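Local coordinates for putative oxidoreductase (Salmonella enterica subsp. enterica serovar Typhimurium, PDB 3NX4), which binds NADP and probably works as an NADPH-dependent acryloyl-CoA reductase of the YhdH group of the medium-chain dehydrogenase/reductase family, at residues A[28-33]-A[107-112]; A[160-165]-A[284-289]; A[229-232]-A[236-239]; A[294-299]-A[304-309]. All coordinates share one frame; numbering follows the deposited sequence.

Contact 1: A[28-33]-A[107-112]; sequences GDVTVD and DWLVAL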
loop_
_atom_site.group_PDB
_atom_site.type_symbol
_atom_site.label_atom_id
_atom_site.label_comp_id
_atom_site.label_asym_id
_atom_site.label_seq_id
_atom_site.Cartn_x
_atom_site.Cartn_y
_atom_site.Cartn_z
ATOM N N GLY A 28 -13.698 30.863 17.140
ATOM C CA GLY A 28 -13.524 30.593 15.726
ATOM C C GLY A 28 -14.123 31.684 14.861
ATOM O O GLY A 28 -15.005 32.424 15.294
ATOM N N ASP A 29 -13.653 31.771 13.623
ATOM C CA ASP A 29 -14.065 32.845 12.729
ATOM C C ASP A 29 -15.470 32.704 12.167
ATOM O O ASP A 29 -16.094 33.699 11.813
ATOM C CB ASP A 29 -13.076 32.980 11.575
ATOM C CG ASP A 29 -11.726 33.470 12.032
ATOM O OD1 ASP A 29 -11.665 34.177 13.066
ATOM O OD2 ASP A 29 -10.726 33.149 11.358
ATOM N N VAL A 30 -15.967 31.474 12.062
ATOM C CA VAL A 30 -17.247 31.263 11.405
ATOM C C VAL A 30 -18.246 30.580 12.321
ATOM O O VAL A 30 -17.974 29.500 12.845
ATOM C CB VAL A 30 -17.092 30.442 10.108
ATOM C CG1 VAL A 30 -18.366 30.512 9.305
ATOM C CG2 VAL A 30 -15.910 30.972 9.294
ATOM N N THR A 31 -19.394 31.232 12.515
ATOM C CA THR A 31 -20.489 30.672 13.296
ATOM C C THR A 31 -21.565 30.108 12.386
ATOM O O THR A 31 -22.087 30.802 11.512
ATOM C CB THR A 31 -21.123 31.726 14.216
ATOM O OG1 THR A 31 -20.164 32.124 15.199
ATOM C CG2 THR A 31 -22.352 31.151 14.907
ATOM N N VAL A 32 -21.894 28.841 12.602
ATOM C CA VAL A 32 -22.827 28.139 11.738
ATOM C C VAL A 32 -24.055 27.691 12.509
ATOM O O VAL A 32 -23.942 27.113 13.591
ATOM C CB VAL A 32 -22.153 26.903 11.108
ATOM C CG1 VAL A 32 -23.110 26.184 10.187
ATOM C CG2 VAL A 32 -20.874 27.322 10.363
ATOM N N ASP A 33 -25.228 27.979 11.957
ATOM C CA ASP A 33 -26.468 27.428 12.477
ATOM C C ASP A 33 -26.661 26.076 11.809
ATOM O O ASP A 33 -26.903 26.003 10.604
ATOM C CB ASP A 33 -27.639 28.358 12.169
ATOM C CG ASP A 33 -27.499 29.713 12.846
ATOM O OD1 ASP A 33 -26.756 29.813 13.847
ATOM O OD2 ASP A 33 -28.139 30.675 12.376
ATOM N N ASP A 107 -10.975 27.509 7.420
ATOM C CA ASP A 107 -10.215 26.472 6.722
ATOM C C ASP A 107 -10.891 25.086 6.742
ATOM O O ASP A 107 -10.612 24.249 5.888
ATOM C CB ASP A 107 -8.827 26.312 7.332
ATOM C CG ASP A 107 -7.849 27.381 6.888
ATOM O OD1 ASP A 107 -8.141 28.143 5.935
ATOM O OD2 ASP A 107 -6.764 27.427 7.501
ATOM N N TRP A 108 -11.751 24.839 7.725
ATOM C CA TRP A 108 -12.338 23.508 7.903
ATOM C C TRP A 108 -13.665 23.341 7.171
ATOM O O TRP A 108 -14.223 22.248 7.114
ATOM C CB TRP A 108 -12.571 23.234 9.385
ATOM C CG TRP A 108 -11.336 23.277 10.217
ATOM C CD1 TRP A 108 -10.037 23.231 9.781
ATOM C CD2 TRP A 108 -11.279 23.397 11.640
ATOM N NE1 TRP A 108 -9.178 23.304 10.854
ATOM C CE2 TRP A 108 -9.916 23.405 12.005
ATOM C CE3 TRP A 108 -12.252 23.501 12.645
ATOM C CZ2 TRP A 108 -9.501 23.508 13.328
ATOM C CZ3 TRP A 108 -11.839 23.601 13.958
ATOM C CH2 TRP A 108 -10.474 23.610 14.288
ATOM N N LEU A 109 -14.169 24.434 6.617
ATOM C CA LEU A 109 -15.479 24.432 5.991
ATOM C C LEU A 109 -15.372 24.147 4.506
ATOM O O LEU A 109 -14.332 24.379 3.890
ATOM C CB LEU A 109 -16.158 25.788 6.207
ATOM C CG LEU A 109 -16.666 26.070 7.625
ATOM C CD1 LEU A 109 -17.052 27.530 7.787
ATOM C CD2 LEU A 109 -17.860 25.163 7.958
ATOM N N VAL A 110 -16.457 23.631 3.946
ATOM C CA VAL A 110 -16.586 23.467 2.513
ATOM C C VAL A 110 -17.878 24.150 2.080
ATOM O O VAL A 110 -18.935 23.882 2.652
ATOM C CB VAL A 110 -16.658 21.972 2.154
ATOM C CG1 VAL A 110 -16.926 21.784 0.679
ATOM C CG2 VAL A 110 -15.374 21.274 2.569
ATOM N N ALA A 111 -17.811 25.039 1.093
ATOM C CA ALA A 111 -19.043 25.640 0.566
ATOM C C ALA A 111 -19.947 24.520 0.043
ATOM O O ALA A 111 -19.475 23.603 -0.628
ATOM C CB ALA A 111 -18.732 26.637 -0.534
ATOM N N LEU A 112 -21.235 24.569 0.368
ATOM C CA LEU A 112 -22.140 23.487 -0.028
ATOM C C LEU A 112 -22.129 23.331 -1.545
ATOM O O LEU A 112 -22.492 24.266 -2.266
ATOM C CB LEU A 112 -23.564 23.768 0.457
ATOM C CG LEU A 112 -24.557 22.646 0.131
ATOM C CD1 LEU A 112 -24.221 21.396 0.922
ATOM C CD2 LEU A 112 -25.993 23.092 0.421
#

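Contact 2: A[160-165]-A[284-289]; sequences GSTAVA and KDLPES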
loop_
_atom_site.group_PDB
_atom_site.type_symbol
_atom_site.label_atom_id
_atom_site.label_comp_id
_atom_site.label_asym_id
_atom_site.label_seq_id
_atom_site.Cartn_x
_atom_site.Cartn_y
_atom_site.Cartn_z
ATOM N N GLY A 160 -19.281 1.423 3.596
ATOM C CA GLY A 160 -19.546 0.304 2.701
ATOM C C GLY A 160 -20.737 0.515 1.785
ATOM O O GLY A 160 -20.673 0.221 0.598
ATOM N N SER A 161 -21.836 1.037 2.322
ATOM C CA SER A 161 -23.019 1.270 1.500
ATOM C C SER A 161 -22.705 2.265 0.390
ATOM O O SER A 161 -23.077 2.059 -0.771
ATOM C CB SER A 161 -24.186 1.808 2.352
ATOM O OG SER A 161 -24.650 0.820 3.254
ATOM N N THR A 162 -22.027 3.350 0.754
ATOM C CA THR A 162 -21.702 4.390 -0.220
ATOM C C THR A 162 -20.767 3.812 -1.282
ATOM O O THR A 162 -20.936 4.048 -2.480
ATOM C CB THR A 162 -21.044 5.622 0.444
ATOM O OG1 THR A 162 -21.755 5.973 1.638
ATOM C CG2 THR A 162 -21.059 6.819 -0.516
ATOM N N ALA A 163 -19.787 3.041 -0.828
ATOM C CA ALA A 163 -18.805 2.428 -1.732
ATOM C C ALA A 163 -19.479 1.527 -2.771
ATOM O O ALA A 163 -19.149 1.560 -3.960
ATOM C CB ALA A 163 -17.787 1.626 -0.928
ATOM N N VAL A 164 -20.419 0.710 -2.308
ATOM C CA VAL A 164 -21.118 -0.226 -3.199
ATOM C C VAL A 164 -21.880 0.588 -4.254
ATOM O O VAL A 164 -21.801 0.305 -5.452
ATOM C CB VAL A 164 -22.079 -1.135 -2.397
ATOM C CG1 VAL A 164 -23.067 -1.890 -3.331
ATOM C CG2 VAL A 164 -21.286 -2.116 -1.498
ATOM N N ALA A 165 -22.576 1.627 -3.797
ATOM C CA ALA A 165 -23.391 2.468 -4.676
ATOM C C ALA A 165 -22.545 3.207 -5.709
ATOM O O ALA A 165 -22.921 3.296 -6.875
ATOM C CB ALA A 165 -24.211 3.467 -3.858
ATOM N N LYS A 284 -21.767 14.010 -8.484
ATOM C CA LYS A 284 -21.898 13.413 -9.804
ATOM C C LYS A 284 -22.215 11.918 -9.763
ATOM O O LYS A 284 -23.013 11.430 -10.562
ATOM C CB LYS A 284 -20.621 13.660 -10.619
ATOM C CG LYS A 284 -20.630 13.043 -12.007
ATOM C CD LYS A 284 -19.339 13.348 -12.763
ATOM C CE LYS A 284 -18.121 12.672 -12.123
ATOM N NZ LYS A 284 -18.024 11.203 -12.402
ATOM N N ASP A 285 -21.602 11.196 -8.828
ATOM C CA ASP A 285 -21.571 9.736 -8.904
ATOM C C ASP A 285 -22.570 8.966 -8.027
ATOM O O ASP A 285 -22.802 7.778 -8.262
ATOM C CB ASP A 285 -20.143 9.224 -8.685
ATOM C CG ASP A 285 -19.217 9.609 -9.821
ATOM O OD1 ASP A 285 -19.725 9.902 -10.920
ATOM O OD2 ASP A 285 -17.988 9.614 -9.625
ATOM N N LEU A 286 -23.153 9.617 -7.025
ATOM C CA LEU A 286 -24.209 8.964 -6.237
ATOM C C LEU A 286 -25.577 9.162 -6.874
ATOM O O LEU A 286 -26.007 10.291 -7.090
ATOM C CB LEU A 286 -24.253 9.483 -4.803
ATOM C CG LEU A 286 -23.323 8.912 -3.741
ATOM C CD1 LEU A 286 -23.675 9.526 -2.396
ATOM C CD2 LEU A 286 -23.438 7.393 -3.673
ATOM N N PRO A 287 -26.281 8.056 -7.163
ATOM C CA PRO A 287 -27.647 8.159 -7.690
ATOM C C PRO A 287 -28.611 8.705 -6.643
ATOM O O PRO A 287 -28.395 8.485 -5.449
ATOM C CB PRO A 287 -28.007 6.706 -8.024
ATOM C CG PRO A 287 -27.140 5.883 -7.130
ATOM C CD PRO A 287 -25.851 6.658 -6.978
ATOM N N GLU A 288 -29.657 9.400 -7.088
ATOM C CA GLU A 288 -30.683 9.927 -6.194
ATOM C C GLU A 288 -31.253 8.831 -5.299
ATOM O O GLU A 288 -31.553 9.056 -4.124
ATOM C CB GLU A 288 -31.816 10.561 -7.008
ATOM C CG GLU A 288 -33.140 10.659 -6.264
ATOM C CD GLU A 288 -33.046 11.487 -4.994
ATOM O OE1 GLU A 288 -32.526 12.625 -5.062
ATOM O OE2 GLU A 288 -33.485 10.998 -3.928
ATOM N N SER A 289 -31.393 7.636 -5.861
ATOM C CA SER A 289 -31.957 6.518 -5.128
ATOM C C SER A 289 -31.156 6.185 -3.870
ATOM O O SER A 289 -31.703 5.636 -2.915
ATOM C CB SER A 289 -32.052 5.287 -6.033
ATOM O OG SER A 289 -30.766 4.813 -6.377
#

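Contact 3: A[229-232]-A[236-239]; sequences AQMN and CVAA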
loop_
_atom_site.group_PDB
_atom_site.type_symbol
_atom_site.label_atom_id
_atom_site.label_comp_id
_atom_site.label_asym_id
_atom_site.label_seq_id
_atom_site.Cartn_x
_atom_site.Cartn_y
_atom_site.Cartn_z
ATOM N N ALA A 229 -4.524 -11.409 0.758
ATOM C CA ALA A 229 -4.058 -12.695 0.223
ATOM C C ALA A 229 -4.786 -13.117 -1.062
ATOM O O ALA A 229 -4.312 -13.996 -1.799
ATOM C CB ALA A 229 -4.171 -13.807 1.300
ATOM N N GLN A 230 -5.924 -12.476 -1.320
ATOM C CA GLN A 230 -6.788 -12.780 -2.460
ATOM C C GLN A 230 -6.698 -11.770 -3.610
ATOM O O GLN A 230 -7.472 -11.851 -4.570
ATOM C CB GLN A 230 -8.254 -12.805 -1.994
ATOM C CG GLN A 230 -8.612 -13.994 -1.085
ATOM C CD GLN A 230 -10.022 -13.890 -0.513
ATOM O OE1 GLN A 230 -10.589 -12.806 -0.419
ATOM N NE2 GLN A 230 -10.587 -15.033 -0.118
HETATM N N MSE A 231 -5.806 -10.792 -3.500
HETATM C CA MSE A 231 -5.711 -9.756 -4.539
HETATM C C MSE A 231 -5.085 -10.281 -5.832
HETATM O O MSE A 231 -4.107 -11.048 -5.806
HETATM C CB MSE A 231 -4.902 -8.547 -4.044
HETATM C CG MSE A 231 -5.481 -7.873 -2.805
HETATM SE SE MSE A 231 -7.363 -7.326 -3.009
HETATM C CE MSE A 231 -7.224 -6.224 -4.611
ATOM N N ASN A 232 -5.638 -9.853 -6.962
ATOM C CA ASN A 232 -4.996 -10.102 -8.243
ATOM C C ASN A 232 -3.599 -9.475 -8.248
ATOM O O ASN A 232 -3.342 -8.499 -7.549
ATOM C CB ASN A 232 -5.786 -9.456 -9.385
ATOM C CG ASN A 232 -7.114 -10.137 -9.665
ATOM O OD1 ASN A 232 -7.394 -11.235 -9.181
ATOM N ND2 ASN A 232 -7.927 -9.492 -10.487
ATOM N N CYS A 236 -5.174 -3.340 -5.978
ATOM C CA CYS A 236 -5.074 -2.296 -4.957
ATOM C C CYS A 236 -6.163 -2.421 -3.893
ATOM O O CYS A 236 -7.346 -2.554 -4.206
ATOM C CB CYS A 236 -5.171 -0.909 -5.604
ATOM S SG CYS A 236 -5.125 0.494 -4.396
ATOM N N VAL A 237 -5.760 -2.356 -2.633
ATOM C CA VAL A 237 -6.716 -2.273 -1.546
ATOM C C VAL A 237 -6.700 -0.869 -0.954
ATOM O O VAL A 237 -5.651 -0.394 -0.523
ATOM C CB VAL A 237 -6.361 -3.240 -0.403
ATOM C CG1 VAL A 237 -7.413 -3.114 0.720
ATOM C CG2 VAL A 237 -6.274 -4.667 -0.912
ATOM N N ALA A 238 -7.858 -0.208 -0.933
ATOM C CA ALA A 238 -8.013 1.046 -0.204
ATOM C C ALA A 238 -8.556 0.713 1.191
ATOM O O ALA A 238 -9.646 0.178 1.329
ATOM C CB ALA A 238 -8.963 2.007 -0.956
ATOM N N ALA A 239 -7.771 1.000 2.221
ATOM C CA ALA A 239 -8.135 0.632 3.582
ATOM C C ALA A 239 -8.446 1.878 4.394
ATOM O O ALA A 239 -7.636 2.815 4.435
ATOM C CB ALA A 239 -6.989 -0.148 4.235
#

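Contact 4: A[294-299]-A[304-309]; sequences AATEIT and PKFADA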
loop_
_atom_site.group_PDB
_atom_site.type_symbol
_atom_site.label_atom_id
_atom_site.label_comp_id
_atom_site.label_asym_id
_atom_site.label_seq_id
_atom_site.Cartn_x
_atom_site.Cartn_y
_atom_site.Cartn_z
ATOM N N ALA A 294 -30.333 4.515 1.848
ATOM C CA ALA A 294 -29.297 4.367 2.867
ATOM C C ALA A 294 -29.601 5.086 4.177
ATOM O O ALA A 294 -29.100 4.712 5.235
ATOM C CB ALA A 294 -27.967 4.856 2.320
ATOM N N ALA A 295 -30.403 6.136 4.105
ATOM C CA ALA A 295 -30.555 7.018 5.250
ATOM C C ALA A 295 -31.628 6.583 6.250
ATOM O O ALA A 295 -32.713 6.148 5.873
ATOM C CB ALA A 295 -30.830 8.435 4.780
ATOM N N THR A 296 -31.306 6.713 7.530
ATOM C CA THR A 296 -32.313 6.700 8.577
ATOM C C THR A 296 -32.212 8.016 9.332
ATOM O O THR A 296 -31.157 8.339 9.887
ATOM C CB THR A 296 -32.114 5.534 9.550
ATOM O OG1 THR A 296 -32.185 4.307 8.827
ATOM C CG2 THR A 296 -33.195 5.542 10.619
ATOM N N GLU A 297 -33.301 8.784 9.339
ATOM C CA GLU A 297 -33.294 10.101 9.973
ATOM C C GLU A 297 -33.741 10.027 11.426
ATOM O O GLU A 297 -34.797 9.488 11.723
ATOM C CB GLU A 297 -34.197 11.077 9.213
ATOM C CG GLU A 297 -34.234 12.474 9.827
ATOM C CD GLU A 297 -35.159 13.409 9.078
ATOM O OE1 GLU A 297 -35.088 13.449 7.828
ATOM O OE2 GLU A 297 -35.958 14.102 9.738
ATOM N N ILE A 298 -32.934 10.566 12.330
ATOM C CA ILE A 298 -33.275 10.564 13.748
ATOM C C ILE A 298 -33.159 11.979 14.278
ATOM O O ILE A 298 -32.697 12.877 13.574
ATOM C CB ILE A 298 -32.327 9.664 14.553
ATOM C CG1 ILE A 298 -30.912 10.263 14.576
ATOM C CG2 ILE A 298 -32.298 8.263 13.952
ATOM C CD1 ILE A 298 -29.957 9.515 15.483
ATOM N N THR A 299 -33.581 12.182 15.520
ATOM C CA THR A 299 -33.414 13.478 16.158
ATOM C C THR A 299 -32.201 13.434 17.071
ATOM O O THR A 299 -31.647 12.369 17.329
ATOM C CB THR A 299 -34.635 13.859 16.993
ATOM O OG1 THR A 299 -34.743 12.949 18.093
ATOM C CG2 THR A 299 -35.895 13.778 16.142
ATOM N N PRO A 304 -27.724 8.998 21.343
ATOM C CA PRO A 304 -27.081 8.010 22.216
ATOM C C PRO A 304 -27.564 6.583 21.961
ATOM O O PRO A 304 -26.753 5.656 21.955
ATOM C CB PRO A 304 -27.482 8.481 23.615
ATOM C CG PRO A 304 -27.669 9.958 23.451
ATOM C CD PRO A 304 -28.331 10.095 22.115
ATOM N N LYS A 305 -28.866 6.418 21.746
ATOM C CA LYS A 305 -29.438 5.108 21.449
ATOM C C LYS A 305 -28.878 4.567 20.144
ATOM O O LYS A 305 -28.553 3.381 20.038
ATOM C CB LYS A 305 -30.964 5.195 21.362
ATOM C CG LYS A 305 -31.629 3.920 20.873
ATOM C CD LYS A 305 -33.148 4.007 20.968
ATOM C CE LYS A 305 -33.693 5.164 20.144
ATOM N NZ LYS A 305 -35.183 5.230 20.192
ATOM N N PHE A 306 -28.755 5.436 19.147
ATOM C CA PHE A 306 -28.253 4.988 17.855
ATOM C C PHE A 306 -26.755 4.703 17.873
ATOM O O PHE A 306 -26.288 3.809 17.167
ATOM C CB PHE A 306 -28.668 5.943 16.729
ATOM C CG PHE A 306 -30.016 5.622 16.154
ATOM C CD1 PHE A 306 -30.131 4.992 14.920
ATOM C CD2 PHE A 306 -31.172 5.900 16.873
ATOM C CE1 PHE A 306 -31.390 4.662 14.403
ATOM C CE2 PHE A 306 -32.436 5.573 16.368
ATOM C CZ PHE A 306 -32.545 4.955 15.132
ATOM N N ALA A 307 -26.008 5.440 18.694
ATOM C CA ALA A 307 -24.583 5.158 18.868
ATOM C C ALA A 307 -24.384 3.741 19.414
ATOM O O ALA A 307 -23.475 3.028 18.990
ATOM C CB ALA A 307 -23.933 6.182 19.783
ATOM N N ASP A 308 -25.244 3.334 20.345
ATOM C CA ASP A 308 -25.187 1.972 20.870
ATOM C C ASP A 308 -25.438 0.961 19.765
ATOM O O ASP A 308 -24.684 0.001 19.609
ATOM C CB ASP A 308 -26.191 1.777 21.998
ATOM C CG ASP A 308 -25.715 2.371 23.303
ATOM O OD1 ASP A 308 -24.486 2.522 23.469
ATOM O OD2 ASP A 308 -26.566 2.681 24.166
ATOM N N ALA A 309 -26.500 1.175 18.998
ATOM C CA ALA A 309 -26.826 0.277 17.895
ATOM C C ALA A 309 -25.653 0.151 16.918
ATOM O O ALA A 309 -25.310 -0.943 16.479
ATOM C CB ALA A 309 -28.078 0.753 17.183
#

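Contact 1: A[28-33]-A[107-112]
L109 reaches across to V30 and V32, two residues of strand 30-39 that lie two positions apart and send their side chains to the same side, whereas T31 between them points away. Before it in 107-112, a short 3-10 turn turns outward to other partners: D107 forms a salt bridge with R76, and W108 stacks on W88 with H94 edge-to-face against it. At L109 the chain turns inward. With CG anti to the carbonyl carbon (chi1 -73°), the fork is carried toward the two valines, and its methyls take separate targets. CD1 meets V30 tip to tip, beyond V30 CB on the side away from CA and somewhat nearer CG1: L109 CD1 is 3.6 Å from V30 CG1 and 3.7 Å from V30 CB. CD2 comes less close to V32, with L109 CD2 and V32 CG2 4.4 Å apart. Beyond L109, V110 and A111 form a short strand antiparallel to 82-86, where V110 touches L84, and L112 goes on to E82. Beside V30, a classic beta bulge sets D29 and V30 together opposite V104. V83 and V104 place L109 between strands 82-86 and 101-104, while V69 and F65 set the valines against strand 64-72. Both segments belong to the GroES-like domain. With only methyl and methine carbons meeting and about 100 Å² buried, the chemistry implies hydrophobic contact decided by shape, without directional bonding.

Contact 2: A[160-165]-A[284-289]
L286, A165 and T162 carry this contact, and a single methyl of the leucine serves both partners. L286 CD2 lies 4.0 Å from A165 CB and, at the same separation of 4.0 Å, L286 CD2 meets T162 CG2. T162 and A165 are three apart in helix 158-169, hence on one side of it, and the methyl touches the pair together. L286 is the first residue to leave helical backbone angles after helix 272-285. With chi1 at -84° and chi2 extended at -175°, its side chain brings the CD2 end nearer to the helix than its root, crossing the T162 side chain at about a right angle. T162 divides its labour: CG2 lies anti to the backbone N and faces L286, while OG1 is hydrogen-bonded to G158 O one turn back. P287 adds a peripheral touch, its CD 4.5 Å from A165 O. F290 of helix 288-294 packs on both T162 and A165, and I124 and Y291 also touch L286. Next to this apolar patch, D285 OD1 receives K284 NZ at 2.6 Å on its syn side; OD1 is also bridged by K169 NZ, and OD2 by R281 NE. T162 lies about 7 Å from the bound NADP, measured from its side chain, on the helix that follows the glycine-rich turn of the Rossmann domain. Chemically, the helix meets 284-289 chiefly through methyl groups, with P287 CD near a backbone carbonyl at the margin and the ionic link to K169 alongside.

Contact 3: A[229-232]-A[236-239]
The flat group here is the peptide joining C236 to V237, and the terminal methyl of M231, deposited as selenomethionine, stands over one face of it. M231 CE is 3.7 Å from C236 O and lies almost straight above that oxygen, off the peptide plane by a similar amount. The same methyl is 3.8 Å from C236 N, hence over the backbone of the residue instead of against its side chain; the C236 CB points away from 229-232. The second touch is made further back along the chain. M231 SE approaches V237 CG2 at 3.6 Å, and M231 CG lies 3.8 Å from the same methyl, so that CG2 rests against the CG-SE bond. The bends at chi2 and chi3, each -55°, fold the M231 chain so that SE reaches the valine while CE swings back over the peptide; the two side chains cross obliquely. CG2, the V237 branch anti to the carbonyl carbon and beside the backbone N, is the one that meets M231. All of it is van der Waals contact, with 121 Å² buried. M231 also touches W212 and A215, and V237 touches A215 and L262, which places the contact on the parallel Rossmann sheet where strand 235-239 runs between 212-217 and 261-264. C236 and A238 turn instead to helix 118-140, C236 meeting L138 and A238 meeting C134 and A137, so that helix packs against the side of the strand that M231 does not touch.

Contact 4: A[294-299]-A[304-309]
I298 lays its side chain along the ring of F306, the two sliding past each other in opposite directions. From CB, which points to the helix, I298 sends out two branches. The short one, CG2, ends over the ring face: it lies 3.6 Å from the ring centroid and 14° off the ring normal, a CH-pi contact, with I298 CG2 to F306 CZ the closest approach at 3.5 Å. The long branch leaves through CG1, which at chi1 68° stands between the backbone N and the carbonyl carbon, then extends to CD1. That methyl reaches the root of the phenylalanine, with I298 CD1 4.0 Å from both F306 CB and F306 CG. T296, two residues earlier on the same side of the strand, brings CG2 obliquely to the ring, 4.3 Å from F306 CE1. The contact joins strand 295-299 to helix 303-311 within the beta-alpha-beta unit completed by strand 318-322, which runs parallel to 295-299 and supplies T319 and V321 to I298. L39 of strand 30-39 touches both I298 and F306, while A307 turns to helix 41-48, which packs against another side of helix 303-311.

In the fold
Along the chain, contact 1 closes first; contact 2 then opens and encloses contact 3 within its loop, and contact 4 follows. Contacts 1 and 4 both reach the mixed sheet that includes strands 30-39, 295-299 and 318-322, about 25 Å between centres. Contacts 2 and 3, about 21 Å between centres, belong to the nucleotide-binding part, on helix 158-169 and strand 235-239 respectively. Contacts 1 and 3 lie on opposite sides of the chain's centre, about 37 Å between their own centres. Contacts 2 and 4 come within about 5 Å by nearest atoms, and helix 288-294 leads straight into strand 295-299. Through that passage the chain returns from the NADP-binding domain to the mixed sheet that also holds strand 30-39, of the GroES-like region.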